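Local coordinates for transcription antitermination protein NusB (Thermotoga maritima, PDB 1TZV) that probably binds the boxA antiterminator RNA of ribosomal RNA operons and takes part in transcription antitermination, at residues M1-A15 and I30-A43. Residues are numbered along the deposited sequence; the frame is centred on the assembly and turned at random. Where two conformers were deposited one is given.
Sequences MKTPRRRMRLAVFKA and ILEEILDETYDKKA
A cation-pi stack fastens the first helix of the all-helical NusB fold to the connection between its second and third helices: the Arg7 guanidinium lies flat over one face of the Tyr39 ring, planes 19° apart and centres separated by 4.1 Å. With CG anti to the backbone N (chi1 -170°) and the chain extended to NE, the same group grips Thr38 end-on, NH1 and NH2 both donating in plane to OG1, the shorter bond 2.8 Å from NH1. That hydroxyl in turn donates a hydrogen bond to Asp36 OD1, on the syn lone pair; OD1 also accepts from Thr38 N in an Asx turn, within a type I turn running from Asp36 to Tyr39. An alanine in place of Arg7 would probably uncover this face of the Tyr39 ring and leave Thr38 OG1 without its two donors. Where the connection enters helix 41-56, a reciprocal pair forms: Thr3 N donates to Asp40 OD2 (2.9 Å), from above the carboxylate plane, while Asp40 N donates to Thr3 OG1. Asp40, the N-cap, spends its other oxygen on Ala43 N, and Thr3 CG2 rests 3.6 Å from Ala43 CB. Further along helix 5-19, Ala11 CB meets Tyr39 CE2 at 3.7 Å. The axes of segments 5-15 and 30-34 run at 134° to each other, with Ile34 CD1 lying 3.9 Å from Ala15 CB; Met8 and Val12 also pack on Tyr50 of helix 41-56.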
# COMPACT_ATOMS: atom_id res chain seq x y z
N MET A 1 8.40 23.14 3.55
CA MET A 1 8.85 21.97 2.73
C MET A 1 8.66 20.64 3.44
O MET A 1 9.51 19.75 3.35
CB MET A 1 10.31 22.15 2.32
CG MET A 1 10.47 22.77 0.95
SD MET A 1 11.61 24.18 0.90
CE MET A 1 10.53 25.50 1.49
N LYS A 2 7.56 20.53 4.16
CA LYS A 2 7.22 19.30 4.86
C LYS A 2 6.92 18.30 3.76
O LYS A 2 6.33 18.67 2.74
CB LYS A 2 5.96 19.50 5.70
CG LYS A 2 5.47 18.26 6.41
CD LYS A 2 4.10 18.48 7.06
CE LYS A 2 4.07 19.76 7.89
NZ LYS A 2 2.85 19.89 8.73
N THR A 3 7.31 17.04 3.94
CA THR A 3 7.04 16.03 2.91
C THR A 3 5.60 15.56 3.09
O THR A 3 5.22 15.09 4.15
CB THR A 3 7.99 14.82 3.04
OG1 THR A 3 9.35 15.27 2.99
CG2 THR A 3 7.74 13.83 1.89
N PRO A 4 4.77 15.71 2.04
CA PRO A 4 3.39 15.26 2.20
C PRO A 4 3.22 13.74 2.31
O PRO A 4 4.03 12.96 1.79
CB PRO A 4 2.67 15.85 0.98
CG PRO A 4 3.77 16.01 -0.02
CD PRO A 4 4.97 16.45 0.78
N ARG A 5 2.16 13.35 3.00
CA ARG A 5 1.83 11.95 3.20
C ARG A 5 1.75 11.23 1.85
O ARG A 5 2.20 10.10 1.73
CB ARG A 5 0.48 11.82 3.91
CG ARG A 5 -0.09 10.40 3.93
CD ARG A 5 -1.44 10.33 4.66
NE ARG A 5 -2.48 11.08 3.96
CZ ARG A 5 -3.11 12.14 4.47
NH1 ARG A 5 -4.04 12.76 3.76
NH2 ARG A 5 -2.81 12.57 5.68
N ARG A 6 1.18 11.88 0.84
CA ARG A 6 1.07 11.25 -0.46
C ARG A 6 2.40 10.87 -1.06
O ARG A 6 2.50 9.82 -1.70
CB ARG A 6 0.33 12.16 -1.45
CG ARG A 6 -1.17 12.13 -1.31
CD ARG A 6 -1.81 12.90 -2.45
NE ARG A 6 -3.27 12.97 -2.33
CZ ARG A 6 -3.94 13.95 -1.75
NH1 ARG A 6 -5.27 13.90 -1.70
NH2 ARG A 6 -3.31 15.00 -1.24
N ARG A 7 3.41 11.71 -0.88
CA ARG A 7 4.73 11.42 -1.43
C ARG A 7 5.43 10.33 -0.61
O ARG A 7 6.11 9.47 -1.18
CB ARG A 7 5.58 12.71 -1.51
CG ARG A 7 6.88 12.53 -2.31
CD ARG A 7 7.47 13.84 -2.85
NE ARG A 7 8.65 13.56 -3.67
CZ ARG A 7 9.90 13.62 -3.24
NH1 ARG A 7 10.90 13.32 -4.06
NH2 ARG A 7 10.17 14.00 -2.00
N MET A 8 5.27 10.38 0.70
CA MET A 8 5.84 9.36 1.58
C MET A 8 5.26 8.01 1.14
O MET A 8 6.01 7.05 0.91
CB MET A 8 5.46 9.66 3.03
CG MET A 8 5.90 8.64 4.09
SD MET A 8 4.97 7.08 4.15
CE MET A 8 3.38 7.66 4.78
N ARG A 9 3.93 7.93 1.00
CA ARG A 9 3.29 6.68 0.62
C ARG A 9 3.70 6.22 -0.77
O ARG A 9 3.83 5.01 -1.00
CB ARG A 9 1.76 6.80 0.69
CG ARG A 9 1.07 5.45 0.59
CD ARG A 9 -0.42 5.58 0.46
NE ARG A 9 -1.09 6.08 1.66
CZ ARG A 9 -1.57 7.31 1.78
NH1 ARG A 9 -1.45 8.19 0.80
NH2 ARG A 9 -2.25 7.63 2.86
N LEU A 10 3.90 7.16 -1.69
CA LEU A 10 4.32 6.78 -3.03
C LEU A 10 5.71 6.16 -3.01
O LEU A 10 6.01 5.29 -3.82
CB LEU A 10 4.31 7.99 -3.98
CG LEU A 10 3.02 8.28 -4.76
CD1 LEU A 10 3.24 9.58 -5.52
CD2 LEU A 10 2.65 7.12 -5.70
N ALA A 11 6.57 6.60 -2.10
CA ALA A 11 7.92 6.02 -2.02
C ALA A 11 7.80 4.54 -1.61
O ALA A 11 8.54 3.68 -2.11
CB ALA A 11 8.79 6.78 -1.01
N VAL A 12 6.89 4.26 -0.68
CA VAL A 12 6.64 2.89 -0.24
C VAL A 12 6.16 2.07 -1.44
O VAL A 12 6.65 0.97 -1.71
CB VAL A 12 5.59 2.86 0.91
CG1 VAL A 12 5.24 1.44 1.24
CG2 VAL A 12 6.12 3.58 2.14
N PHE A 13 5.20 2.63 -2.18
CA PHE A 13 4.69 1.95 -3.35
C PHE A 13 5.80 1.70 -4.37
O PHE A 13 5.90 0.61 -4.91
CB PHE A 13 3.57 2.74 -4.02
CG PHE A 13 3.12 2.13 -5.31
CD1 PHE A 13 2.33 1.00 -5.32
CD2 PHE A 13 3.60 2.63 -6.51
CE1 PHE A 13 2.04 0.34 -6.52
CE2 PHE A 13 3.31 1.98 -7.72
CZ PHE A 13 2.53 0.84 -7.72
N LYS A 14 6.64 2.71 -4.63
CA LYS A 14 7.72 2.52 -5.59
C LYS A 14 8.67 1.41 -5.17
O LYS A 14 9.15 0.66 -6.02
CB LYS A 14 8.48 3.83 -5.80
CG LYS A 14 7.65 4.90 -6.49
CD LYS A 14 8.46 6.16 -6.74
CE LYS A 14 8.91 6.80 -5.44
NZ LYS A 14 9.80 7.97 -5.67
N ALA A 15 8.94 1.28 -3.88
CA ALA A 15 9.83 0.21 -3.42
C ALA A 15 9.17 -1.15 -3.69
O ALA A 15 9.82 -2.08 -4.17
CB ALA A 15 10.16 0.37 -1.92
N ILE A 30 15.94 -1.47 -1.25
CA ILE A 30 15.34 -0.79 -2.40
C ILE A 30 14.74 0.55 -1.94
O ILE A 30 14.91 1.55 -2.60
CB ILE A 30 14.27 -1.66 -3.06
CG1 ILE A 30 14.95 -2.88 -3.70
CG2 ILE A 30 13.52 -0.85 -4.10
CD1 ILE A 30 13.98 -3.89 -4.29
N LEU A 31 14.06 0.55 -0.79
CA LEU A 31 13.48 1.81 -0.30
C LEU A 31 14.58 2.83 -0.04
O LEU A 31 14.42 4.02 -0.34
CB LEU A 31 12.67 1.59 0.99
CG LEU A 31 12.13 2.89 1.61
CD1 LEU A 31 11.11 3.53 0.68
CD2 LEU A 31 11.52 2.62 2.96
N GLU A 32 15.72 2.39 0.51
CA GLU A 32 16.81 3.33 0.77
C GLU A 32 17.36 4.01 -0.49
O GLU A 32 17.89 5.13 -0.41
CB GLU A 32 17.95 2.65 1.53
CG GLU A 32 17.58 2.26 2.97
CD GLU A 32 17.01 3.41 3.78
OE1 GLU A 32 17.62 4.50 3.83
OE2 GLU A 32 15.94 3.23 4.38
N GLU A 33 17.25 3.37 -1.64
CA GLU A 33 17.72 3.97 -2.89
C GLU A 33 16.76 5.09 -3.31
O GLU A 33 17.16 6.10 -3.89
CB GLU A 33 17.78 2.95 -4.03
CG GLU A 33 18.70 1.76 -3.81
CD GLU A 33 18.70 0.82 -5.01
OE1 GLU A 33 17.80 0.94 -5.86
OE2 GLU A 33 19.60 -0.04 -5.09
N ILE A 34 15.48 4.90 -2.99
CA ILE A 34 14.43 5.85 -3.33
C ILE A 34 14.44 7.06 -2.40
O ILE A 34 14.30 8.21 -2.85
CB ILE A 34 13.04 5.15 -3.27
CG1 ILE A 34 12.95 4.13 -4.41
CG2 ILE A 34 11.91 6.15 -3.36
CD1 ILE A 34 11.90 3.07 -4.19
N LEU A 35 14.62 6.80 -1.11
CA LEU A 35 14.66 7.88 -0.13
C LEU A 35 15.96 8.66 -0.31
O LEU A 35 17.03 8.09 -0.47
CB LEU A 35 14.58 7.32 1.30
CG LEU A 35 13.28 6.58 1.66
CD1 LEU A 35 13.41 5.98 3.05
CD2 LEU A 35 12.08 7.53 1.59
N ASP A 36 15.83 9.98 -0.32
CA ASP A 36 17.00 10.84 -0.46
C ASP A 36 16.73 12.14 0.26
O ASP A 36 15.79 12.25 1.05
CB ASP A 36 17.34 11.08 -1.94
CG ASP A 36 16.19 11.69 -2.71
OD1 ASP A 36 15.32 12.32 -2.09
OD2 ASP A 36 16.17 11.55 -3.95
N GLU A 37 17.56 13.14 -0.02
CA GLU A 37 17.45 14.45 0.61
C GLU A 37 16.10 15.14 0.40
O GLU A 37 15.74 16.03 1.18
CB GLU A 37 18.58 15.37 0.12
CG GLU A 37 18.77 15.35 -1.40
CD GLU A 37 19.40 14.05 -1.89
OE1 GLU A 37 19.35 13.80 -3.12
OE2 GLU A 37 19.96 13.30 -1.07
N THR A 38 15.35 14.74 -0.62
CA THR A 38 14.06 15.37 -0.87
C THR A 38 12.97 14.91 0.10
O THR A 38 11.87 15.48 0.13
CB THR A 38 13.57 15.17 -2.32
OG1 THR A 38 13.23 13.80 -2.54
CG2 THR A 38 14.65 15.59 -3.30
N TYR A 39 13.27 13.89 0.91
CA TYR A 39 12.31 13.39 1.89
C TYR A 39 12.76 13.83 3.27
O TYR A 39 13.93 13.68 3.62
CB TYR A 39 12.24 11.86 1.86
CG TYR A 39 11.67 11.29 0.58
CD1 TYR A 39 12.45 11.19 -0.57
CD2 TYR A 39 10.34 10.87 0.52
CE1 TYR A 39 11.92 10.68 -1.74
CE2 TYR A 39 9.80 10.37 -0.65
CZ TYR A 39 10.60 10.27 -1.77
OH TYR A 39 10.08 9.76 -2.94
N ASP A 40 11.85 14.38 4.07
CA ASP A 40 12.24 14.83 5.40
C ASP A 40 12.34 13.67 6.40
O ASP A 40 11.96 12.53 6.10
CB ASP A 40 11.32 15.96 5.93
CG ASP A 40 9.87 15.54 6.13
OD1 ASP A 40 9.57 14.33 6.17
OD2 ASP A 40 9.00 16.45 6.28
N LYS A 41 12.90 13.96 7.57
CA LYS A 41 13.10 12.93 8.59
C LYS A 41 11.86 12.09 8.88
O LYS A 41 11.94 10.86 8.96
CB LYS A 41 13.62 13.61 9.88
CG LYS A 41 13.75 12.68 11.08
CD LYS A 41 14.19 13.45 12.32
CE LYS A 41 14.23 12.55 13.55
NZ LYS A 41 15.29 11.50 13.45
N LYS A 42 10.71 12.74 9.03
CA LYS A 42 9.46 12.05 9.32
C LYS A 42 9.03 11.14 8.16
O LYS A 42 8.61 10.00 8.37
CB LYS A 42 8.35 13.07 9.61
CG LYS A 42 6.98 12.47 9.83
CD LYS A 42 6.88 11.71 11.13
CE LYS A 42 5.56 10.96 11.22
NZ LYS A 42 4.44 11.77 10.67
N ALA A 43 9.14 11.63 6.93
CA ALA A 43 8.75 10.82 5.77
C ALA A 43 9.66 9.59 5.66
O ALA A 43 9.19 8.50 5.30
CB ALA A 43 8.82 11.65 4.51
O HOH W 1 10.24 17.32 1.61
O HOH W 2 6.67 14.06 6.38
O HOH W 3 7.56 9.35 -3.73